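Aphrodisin (PDB 1E5P) acts as an aphrodisiac pheromone that elicits copulatory behaviour in male hamsters, and, as a lipocalin, probably binds small odorant molecules. Local coordinates at residues F31-I36 with M45-Y50; T60-Y65 with Y72-E77. All coordinates share one frame; numbering follows the deposited sequence. Where two conformers were deposited one is given.

Interaction 1 of 2, residues F31-I36 with M45-Y50; sequences FYFRHI and MEITFY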
ATOM      1  N   PHE A  31      -1.522   6.517   2.127  1.00 18.41           N
ATOM      2  CA  PHE A  31      -2.639   5.949   2.901  1.00 18.98           C
ATOM      3  C   PHE A  31      -2.111   5.104   4.043  1.00 18.22           C
ATOM      4  O   PHE A  31      -1.000   4.558   4.016  1.00 18.77           O
ATOM      5  CB  PHE A  31      -3.573   5.205   1.963  1.00 20.81           C
ATOM      6  CG  PHE A  31      -2.916   3.901   1.559  1.00 22.58           C
ATOM      7  CD1 PHE A  31      -1.941   3.823   0.591  1.00 25.27           C
ATOM      8  CD2 PHE A  31      -3.321   2.754   2.220  1.00 25.12           C
ATOM      9  CE1 PHE A  31      -1.366   2.586   0.296  1.00 26.92           C
ATOM     10  CE2 PHE A  31      -2.765   1.528   1.921  0.50 25.87           C
ATOM     11  CZ  PHE A  31      -1.778   1.451   0.949  0.50 26.18           C
ATOM     12  N   TYR A  32      -2.964   5.090   5.061  1.00 16.28           N
ATOM     13  CA  TYR A  32      -2.642   4.448   6.319  1.00 16.38           C
ATOM     14  C   TYR A  32      -3.570   3.241   6.527  1.00 16.10           C
ATOM     15  O   TYR A  32      -4.739   3.401   6.876  1.00 15.76           O
ATOM     16  CB  TYR A  32      -2.792   5.460   7.455  1.00 16.67           C
ATOM     17  CG  TYR A  32      -2.005   6.759   7.244  1.00 15.89           C
ATOM     18  CD1 TYR A  32      -2.526   7.848   6.584  1.00 16.95           C
ATOM     19  CD2 TYR A  32      -0.695   6.806   7.707  1.00 16.43           C
ATOM     20  CE1 TYR A  32      -1.757   9.003   6.413  1.00 18.39           C
ATOM     21  CE2 TYR A  32       0.075   7.953   7.557  1.00 18.11           C
ATOM     22  CZ  TYR A  32      -0.466   9.029   6.896  1.00 18.96           C
ATOM     23  OH  TYR A  32       0.286  10.181   6.716  1.00 20.93           O
ATOM     24  N   PHE A  33      -3.006   2.045   6.274  1.00 16.44           N
ATOM     25  CA  PHE A  33      -3.832   0.849   6.465  1.00 16.73           C
ATOM     26  C   PHE A  33      -4.408   0.746   7.877  1.00 16.77           C
ATOM     27  O   PHE A  33      -3.826   1.216   8.849  1.00 16.49           O
ATOM     28  CB  PHE A  33      -2.979  -0.428   6.290  1.00 18.16           C
ATOM     29  CG  PHE A  33      -2.819  -1.009   4.937  1.00 21.71           C
ATOM     30  CD1 PHE A  33      -3.858  -1.668   4.294  1.00 23.96           C
ATOM     31  CD2 PHE A  33      -1.583  -0.971   4.304  1.00 24.25           C
ATOM     32  CE1 PHE A  33      -3.678  -2.233   3.050  1.00 24.19           C
ATOM     33  CE2 PHE A  33      -1.394  -1.538   3.052  1.00 24.76           C
ATOM     34  CZ  PHE A  33      -2.451  -2.155   2.432  1.00 24.67           C
ATOM     35  N   ARG A  34      -5.556   0.055   7.959  1.00 16.82           N
ATOM     36  CA  ARG A  34      -6.115  -0.356   9.238  1.00 17.05           C
ATOM     37  C   ARG A  34      -6.473  -1.851   9.202  1.00 18.39           C
ATOM     38  O   ARG A  34      -6.249  -2.517  10.226  1.00 19.68           O
ATOM     39  CB  ARG A  34      -7.368   0.437   9.633  1.00 18.09           C
ATOM     40  CG  ARG A  34      -7.055   1.911   9.982  1.00 19.44           C
ATOM     41  CD  ARG A  34      -6.344   1.986  11.317  1.00 20.84           C
ATOM     42  NE  ARG A  34      -6.034   3.339  11.824  1.00 20.10           N
ATOM     43  CZ  ARG A  34      -4.887   3.948  11.516  1.00 20.38           C
ATOM     44  NH1 ARG A  34      -3.988   3.370  10.733  1.00 20.28           N
ATOM     45  NH2 ARG A  34      -4.619   5.149  12.035  1.00 21.85           N
ATOM     46  N   HIS A  35      -6.952  -2.379   8.077  1.00 16.83           N
ATOM     47  CA  HIS A  35      -7.378  -3.801   8.133  1.00 18.19           C
ATOM     48  C   HIS A  35      -7.586  -4.321   6.730  1.00 17.94           C
ATOM     49  O   HIS A  35      -7.826  -3.529   5.813  1.00 17.96           O
ATOM     50  CB  HIS A  35      -8.762  -3.830   8.838  1.00 21.32           C
ATOM     51  CG  HIS A  35      -9.033  -5.142   9.530  1.00 25.02           C
ATOM     52  ND1 HIS A  35      -8.640  -5.362  10.833  1.00 28.47           N
ATOM     53  CD2 HIS A  35      -9.615  -6.278   9.116  1.00 27.45           C
ATOM     54  CE1 HIS A  35      -8.984  -6.586  11.204  1.00 29.33           C
ATOM     55  NE2 HIS A  35      -9.572  -7.174  10.175  1.00 29.51           N
ATOM     56  N   ILE A  36      -7.452  -5.643   6.555  1.00 18.10           N
ATOM     57  CA  ILE A  36      -7.744  -6.280   5.288  1.00 18.04           C
ATOM     58  C   ILE A  36      -8.680  -7.467   5.633  1.00 18.55           C
ATOM     59  O   ILE A  36      -8.369  -8.174   6.582  1.00 20.35           O
ATOM     60  CB  ILE A  36      -6.488  -6.835   4.602  1.00 18.70           C
ATOM     61  CG1 ILE A  36      -5.568  -5.669   4.193  1.00 19.23           C
ATOM     62  CG2 ILE A  36      -6.864  -7.668   3.378  1.00 19.52           C
ATOM     63  CD1 ILE A  36      -4.248  -6.133   3.591  1.00 22.36           C
HETATM   64  N   MSE A  45     -10.821  -8.566  -1.738  1.00 24.66           N
HETATM   65  CA  MSE A  45      -9.976  -8.165  -0.585  1.00 26.74           C
HETATM   66  C   MSE A  45     -10.457  -6.764  -0.190  1.00 26.91           C
HETATM   67  O   MSE A  45     -10.198  -5.850  -0.973  1.00 28.64           O
HETATM   68  CB  MSE A  45      -8.474  -8.145  -0.910  1.00 31.80           C
HETATM   69  CG  MSE A  45      -7.511  -7.396  -0.032  1.00 38.63           C
HETATM   70 SE   MSE A  45      -5.698  -7.460  -0.255  1.00 45.41          SE
HETATM   71  CE  MSE A  45      -5.630  -8.034  -1.943  1.00 45.13           C
ATOM     72  N   GLU A  46     -11.199  -6.680   0.908  1.00 24.84           N
ATOM     73  CA  GLU A  46     -11.648  -5.368   1.357  1.00 24.11           C
ATOM     74  C   GLU A  46     -10.544  -4.707   2.173  1.00 22.82           C
ATOM     75  O   GLU A  46     -10.046  -5.288   3.127  1.00 23.67           O
ATOM     76  CB  GLU A  46     -12.882  -5.453   2.222  1.00 25.61           C
ATOM     77  CG  GLU A  46     -13.221  -4.070   2.772  1.00 26.61           C
ATOM     78  CD  GLU A  46     -14.408  -4.161   3.709  1.00 29.06           C
ATOM     79  OE1 GLU A  46     -14.621  -5.285   4.203  0.60 29.83           O
ATOM     80  OE2 GLU A  46     -15.046  -3.115   3.881  0.60 28.70           O
ATOM     81  N   ILE A  47     -10.210  -3.468   1.812  1.00 21.46           N
ATOM     82  CA  ILE A  47      -9.126  -2.787   2.526  1.00 21.18           C
ATOM     83  C   ILE A  47      -9.726  -1.590   3.265  1.00 18.61           C
ATOM     84  O   ILE A  47     -10.443  -0.829   2.621  1.00 18.37           O
ATOM     85  CB  ILE A  47      -8.030  -2.303   1.541  1.00 24.36           C
ATOM     86  CG1 ILE A  47      -7.450  -3.528   0.807  1.00 30.18           C
ATOM     87  CG2 ILE A  47      -6.933  -1.571   2.278  1.00 24.46           C
ATOM     88  CD1 ILE A  47      -6.540  -3.224  -0.351  1.00 33.96           C
ATOM     89  N   THR A  48      -9.449  -1.506   4.556  1.00 17.67           N
ATOM     90  CA  THR A  48      -9.942  -0.361   5.357  1.00 16.78           C
ATOM     91  C   THR A  48      -8.683   0.472   5.681  1.00 17.23           C
ATOM     92  O   THR A  48      -7.700  -0.119   6.088  1.00 16.36           O
ATOM     93  CB  THR A  48     -10.565  -0.872   6.651  1.00 18.85           C
ATOM     94  OG1 THR A  48     -11.685  -1.714   6.297  1.00 19.26           O
ATOM     95  CG2 THR A  48     -11.090   0.277   7.518  1.00 20.66           C
ATOM     96  N   PHE A  49      -8.797   1.765   5.448  1.00 16.64           N
ATOM     97  CA  PHE A  49      -7.616   2.612   5.639  1.00 16.21           C
ATOM     98  C   PHE A  49      -8.039   4.053   5.846  1.00 16.17           C
ATOM     99  O   PHE A  49      -9.201   4.426   5.624  1.00 16.35           O
ATOM    100  CB  PHE A  49      -6.718   2.511   4.388  1.00 16.32           C
ATOM    101  CG  PHE A  49      -7.376   2.976   3.116  1.00 16.79           C
ATOM    102  CD1 PHE A  49      -8.210   2.127   2.398  1.00 19.20           C
ATOM    103  CD2 PHE A  49      -7.193   4.264   2.635  1.00 17.06           C
ATOM    104  CE1 PHE A  49      -8.848   2.541   1.245  1.00 21.42           C
ATOM    105  CE2 PHE A  49      -7.809   4.693   1.473  1.00 18.33           C
ATOM    106  CZ  PHE A  49      -8.625   3.822   0.757  1.00 20.14           C
ATOM    107  N   TYR A  50      -7.065   4.838   6.300  1.00 15.96           N
ATOM    108  CA  TYR A  50      -7.309   6.273   6.414  1.00 15.31           C
ATOM    109  C   TYR A  50      -6.473   7.028   5.365  1.00 15.67           C
ATOM    110  O   TYR A  50      -5.372   6.608   4.996  1.00 15.58           O
ATOM    111  CB  TYR A  50      -6.848   6.816   7.793  1.00 16.37           C
ATOM    112  CG  TYR A  50      -7.902   6.711   8.873  1.00 17.36           C
ATOM    113  CD1 TYR A  50      -8.881   7.697   9.002  1.00 17.84           C
ATOM    114  CD2 TYR A  50      -7.906   5.632   9.763  1.00 18.32           C
ATOM    115  CE1 TYR A  50      -9.849   7.625   9.992  1.00 18.75           C
ATOM    116  CE2 TYR A  50      -8.867   5.557  10.755  1.00 20.14           C
ATOM    117  CZ  TYR A  50      -9.833   6.542  10.853  1.00 20.31           C
ATOM    118  OH  TYR A  50     -10.803   6.475  11.823  1.00 21.53           O
TER
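Backbone hydrogen bonds set the pairing. Tyr32 and Tyr50 form an antiparallel hydrogen-bonded pair, with Tyr32 N to Tyr50 O at 2.8 Å and a nearly straight return bond from Tyr50 N to Tyr32 O. Farther along, Thr48 O is gripped by two donors: Arg34 N, at 2.9 Å in the carbonyl plane on a lone pair, and His35 N, 3.1 Å from the oxygen and approaching from above the plane. Two residues thus face one, a classic beta bulge, and Thr48 N answers to His35 O.

Apolar and aromatic packing fills the face bearing Phe33, Ile36, Ile47 and Phe49. Phe31 turns its edge to the face of Phe49, planes at 83°, while Phe31 CE2 also sits over the centre of the Phe33 ring. Phe33 CE1 touches Ile47 CG2 at 3.4 Å, and Ile36 CG2 presses tightly on CG of selenomethionine Met45, 3.5 Å away.

At the bulge, Arg34 bends at chi2 (-72°), and the edge of the Tyr50 ring, at CD2, meets one face of its guanidinium, 3.6 Å from Arg34 NE, the planes 58° apart; its charge pairs with Asp147, and NE also donates to Pro150 O. The whole is a bulged beta hairpin in the wall of the lipocalin barrel.

Interaction 2 of 2, residues T60-Y65 with Y72-E77; sequences TTVIGY and YETQFE. Unlike the reference sequence in segment 72-77: Glu73 (reference Gln).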
ATOM      1  N   THR A  60     -11.863   5.000   5.185  1.00 17.12           N
ATOM      2  CA  THR A  60     -12.305   4.564   3.883  1.00 16.83           C
ATOM      3  C   THR A  60     -12.251   3.058   3.708  1.00 17.08           C
ATOM      4  O   THR A  60     -11.407   2.399   4.313  1.00 17.22           O
ATOM      5  CB  THR A  60     -11.239   5.153   2.882  1.00 18.87           C
ATOM      6  OG1 THR A  60     -11.027   6.555   3.181  1.00 20.24           O
ATOM      7  CG2 THR A  60     -11.675   5.003   1.452  1.00 20.43           C
ATOM      8  N   THR A  61     -13.194   2.533   2.905  1.00 17.19           N
ATOM      9  CA  THR A  61     -13.096   1.126   2.533  1.00 16.78           C
ATOM     10  C   THR A  61     -13.158   1.034   1.003  1.00 17.47           C
ATOM     11  O   THR A  61     -13.895   1.792   0.353  1.00 19.56           O
ATOM     12  CB  THR A  61     -14.196   0.215   3.096  1.00 17.60           C
ATOM     13  OG1 THR A  61     -15.465   0.724   2.678  1.00 19.90           O
ATOM     14  CG2 THR A  61     -14.117   0.135   4.608  1.00 21.18           C
ATOM     15  N   VAL A  62     -12.351   0.160   0.429  1.00 17.35           N
ATOM     16  CA  VAL A  62     -12.403  -0.131  -0.992  1.00 18.35           C
ATOM     17  C   VAL A  62     -12.310  -1.667  -1.130  1.00 19.24           C
ATOM     18  O   VAL A  62     -11.874  -2.343  -0.195  1.00 19.42           O
ATOM     19  CB  VAL A  62     -11.276   0.485  -1.838  1.00 19.47           C
ATOM     20  CG1 VAL A  62     -11.356   2.003  -1.816  1.00 20.17           C
ATOM     21  CG2 VAL A  62      -9.918  -0.003  -1.381  1.00 21.40           C
ATOM     22  N   ILE A  63     -12.746  -2.170  -2.264  1.00 19.00           N
ATOM     23  CA  ILE A  63     -12.656  -3.606  -2.528  1.00 20.08           C
ATOM     24  C   ILE A  63     -11.694  -3.895  -3.679  1.00 19.68           C
ATOM     25  O   ILE A  63     -11.815  -3.258  -4.726  1.00 20.82           O
ATOM     26  CB  ILE A  63     -14.027  -4.213  -2.863  1.00 22.35           C
ATOM     27  CG1 ILE A  63     -15.040  -3.937  -1.758  1.00 27.97           C
ATOM     28  CG2 ILE A  63     -13.885  -5.721  -3.124  1.00 22.97           C
ATOM     29  CD1 ILE A  63     -14.730  -4.581  -0.432  1.00 31.37           C
ATOM     30  N   GLY A  64     -10.741  -4.788  -3.460  1.00 19.25           N
ATOM     31  CA  GLY A  64      -9.832  -5.214  -4.519  1.00 17.54           C
ATOM     32  C   GLY A  64     -10.400  -6.542  -5.083  1.00 18.75           C
ATOM     33  O   GLY A  64     -10.739  -7.435  -4.301  1.00 19.72           O
ATOM     34  N   TYR A  65     -10.435  -6.626  -6.389  1.00 18.95           N
ATOM     35  CA  TYR A  65     -10.992  -7.795  -7.079  1.00 19.02           C
ATOM     36  C   TYR A  65      -9.880  -8.534  -7.802  1.00 18.26           C
ATOM     37  O   TYR A  65      -9.232  -7.966  -8.670  1.00 18.62           O
ATOM     38  CB  TYR A  65     -12.061  -7.330  -8.082  1.00 21.09           C
ATOM     39  CG  TYR A  65     -13.254  -6.692  -7.383  1.00 24.06           C
ATOM     40  CD1 TYR A  65     -14.225  -7.525  -6.849  1.00 25.69           C
ATOM     41  CD2 TYR A  65     -13.370  -5.322  -7.235  1.00 24.75           C
ATOM     42  CE1 TYR A  65     -15.322  -6.999  -6.179  1.00 26.80           C
ATOM     43  CE2 TYR A  65     -14.489  -4.786  -6.576  1.00 26.31           C
ATOM     44  CZ  TYR A  65     -15.438  -5.633  -6.057  0.50 26.42           C
ATOM     45  OH  TYR A  65     -16.529  -5.122  -5.392  0.50 26.27           O
ATOM     46  N   TYR A  72      -4.887  -7.765  -8.235  1.00 17.89           N
ATOM     47  CA  TYR A  72      -6.116  -7.209  -7.723  1.00 17.96           C
ATOM     48  C   TYR A  72      -6.320  -5.809  -8.354  1.00 17.85           C
ATOM     49  O   TYR A  72      -5.329  -5.094  -8.539  1.00 19.76           O
ATOM     50  CB  TYR A  72      -6.072  -6.994  -6.220  1.00 17.74           C
ATOM     51  CG  TYR A  72      -6.095  -8.270  -5.398  1.00 18.42           C
ATOM     52  CD1 TYR A  72      -4.911  -8.918  -5.113  1.00 20.36           C
ATOM     53  CD2 TYR A  72      -7.305  -8.791  -4.956  1.00 20.03           C
ATOM     54  CE1 TYR A  72      -4.917 -10.106  -4.374  1.00 22.01           C
ATOM     55  CE2 TYR A  72      -7.308  -9.965  -4.210  1.00 21.36           C
ATOM     56  CZ  TYR A  72      -6.131 -10.607  -3.937  1.00 22.66           C
ATOM     57  OH  TYR A  72      -6.159 -11.759  -3.180  1.00 24.98           O
ATOM     58  N   GLU A  73      -7.536  -5.495  -8.709  1.00 16.76           N
ATOM     59  CA  GLU A  73      -7.892  -4.184  -9.215  1.00 17.83           C
ATOM     60  C   GLU A  73      -8.868  -3.511  -8.258  1.00 19.17           C
ATOM     61  O   GLU A  73      -9.776  -4.131  -7.714  1.00 19.58           O
ATOM     62  CB  GLU A  73      -8.493  -4.260 -10.623  1.00 20.34           C
ATOM     63  CG  GLU A  73      -7.479  -4.778 -11.625  1.00 20.12           C
ATOM     64  CD  GLU A  73      -7.921  -4.736 -13.070  1.00 19.95           C
ATOM     65  OE1 GLU A  73      -9.070  -4.296 -13.348  0.50 17.55           O
ATOM     66  OE2 GLU A  73      -7.085  -5.154 -13.899  0.50 15.67           O
ATOM     67  N   THR A  74      -8.654  -2.223  -8.015  1.00 19.41           N
ATOM     68  CA  THR A  74      -9.508  -1.408  -7.177  1.00 20.25           C
ATOM     69  C   THR A  74      -9.528   0.040  -7.694  1.00 18.54           C
ATOM     70  O   THR A  74      -8.537   0.526  -8.233  1.00 19.23           O
ATOM     71  CB  THR A  74      -9.155  -1.440  -5.681  1.00 27.46           C
ATOM     72  OG1 THR A  74     -10.290  -0.897  -4.939  1.00 32.76           O
ATOM     73  CG2 THR A  74      -7.937  -0.591  -5.380  1.00 28.65           C
ATOM     74  N   GLN A  75     -10.686   0.678  -7.560  1.00 17.80           N
ATOM     75  CA  GLN A  75     -10.823   2.071  -7.966  1.00 18.78           C
ATOM     76  C   GLN A  75     -10.637   2.945  -6.731  1.00 19.75           C
ATOM     77  O   GLN A  75     -11.369   2.815  -5.746  1.00 19.74           O
ATOM     78  CB  GLN A  75     -12.205   2.334  -8.607  1.00 23.39           C
ATOM     79  CG  GLN A  75     -12.265   1.724 -10.005  1.00 30.44           C
ATOM     80  CD  GLN A  75     -13.333   2.320 -10.896  1.00 34.81           C
ATOM     81  OE1 GLN A  75     -13.258   3.483 -11.278  0.50 35.47           O
ATOM     82  NE2 GLN A  75     -14.316   1.487 -11.232  0.50 36.47           N
ATOM     83  N   PHE A  76      -9.601   3.790  -6.745  1.00 18.83           N
ATOM     84  CA  PHE A  76      -9.357   4.720  -5.647  1.00 17.92           C
ATOM     85  C   PHE A  76      -8.310   5.727  -6.147  1.00 16.89           C
ATOM     86  O   PHE A  76      -7.210   5.301  -6.498  1.00 18.36           O
ATOM     87  CB  PHE A  76      -8.877   4.077  -4.346  1.00 18.87           C
ATOM     88  CG  PHE A  76      -8.749   5.141  -3.242  1.00 19.33           C
ATOM     89  CD1 PHE A  76      -9.857   5.615  -2.590  1.00 23.02           C
ATOM     90  CD2 PHE A  76      -7.496   5.623  -2.944  1.00 21.31           C
ATOM     91  CE1 PHE A  76      -9.710   6.601  -1.601  1.00 23.84           C
ATOM     92  CE2 PHE A  76      -7.341   6.604  -1.961  1.00 22.54           C
ATOM     93  CZ  PHE A  76      -8.460   7.069  -1.309  1.00 22.61           C
ATOM     94  N   GLU A  77      -8.716   6.987  -6.298  1.00 17.15           N
ATOM     95  CA  GLU A  77      -7.764   7.977  -6.818  1.00 18.43           C
ATOM     96  C   GLU A  77      -7.232   7.509  -8.171  1.00 19.32           C
ATOM     97  O   GLU A  77      -6.053   7.666  -8.508  1.00 19.99           O
ATOM     98  CB  GLU A  77      -6.647   8.273  -5.829  1.00 20.45           C
ATOM     99  CG  GLU A  77      -7.110   8.995  -4.570  1.00 21.76           C
ATOM    100  CD  GLU A  77      -7.523  10.424  -4.756  1.00 26.42           C
ATOM    101  OE1 GLU A  77      -7.429  10.996  -5.856  1.00 25.56           O
ATOM    102  OE2 GLU A  77      -7.974  11.026  -3.742  1.00 30.87           O
TER
HETATM  103  O   HOH W   1     -12.644  -1.122  -6.519  1.00 34.50           O
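Ile63 O is the best-held polar atom here, gripped by two donors: Thr74 OG1 at 2.8 Å and water 1, which donates to it at 2.9 Å. The hydroxyl comes from well above the carbonyl plane, 64° out of it. The setting is an antiparallel beta hairpin of the lipocalin barrel, formed by strands 56-66 and 72-75.

Between the two segments the backbones form one hydrogen-bonded pair, Tyr65 with Glu73. Tyr65 N meets Glu73 O at 2.9 Å, in the carbonyl plane and on a lone pair, whereas Glu73 N reaches Tyr65 O from above its plane. Two CA-H...O contacts flank this pair: Gly64 CA points a hydrogen at Glu73 O, and Tyr72 CA does the same to Tyr65 O.

Toward Phe76 the strands part, and other groups take over from direct backbone bonds. With OG1 anti to its own backbone N (chi1 -164°), Thr74 sends the hydroxyl across to Ile63. Water 1 bridges the same carbonyl to Gln75 N, which donates to it at 2.9 Å. Beyond it the contact is apolar. Val62 CG1 lies 4.0 Å from Phe76 CD1, the two side chains crossing at about a right angle, and Thr60 CG2 meets Phe76 CE1 tip to tip. Phe76 CG stands anti to the backbone N (chi1 -176°), which carries the ring back toward strand 56-66; the ring also packs edge-to-face with Phe49.

At the Tyr65 end, Tyr72 sets its ring edge against the Gly64 carbonyl and hydrogen-bonds through OH to Cys42 O. The Tyr65 ring is covered on one face by its own strand: Ile63 CG2 sits 3.3 Å above the ring plane, offset toward the rim.

In the fold
Interactions 1 and 2 come in series along the chain, and their centres lie about 10 Å apart in one curled antiparallel sheet. Each is a hairpin between consecutive strands: 32-39 with 44-53, then 56-66 with 72-75. The middle strands, 44-53 and 56-66, are themselves neighbours, so the two contacts join into one continuous piece of barrel wall. Probable backbone hydrogen bonds stitch that seam, Met45 O to Gly64 N and Phe49 O to Thr60 N, both 2.8 Å. Packing also links the two contacts directly, Met45 CE reaching past strand 56-66 to Tyr72 CE1 at 3.3 Å. This up-and-down order of strands is the lipocalin plan, whose barrel typically encloses a small-molecule pocket.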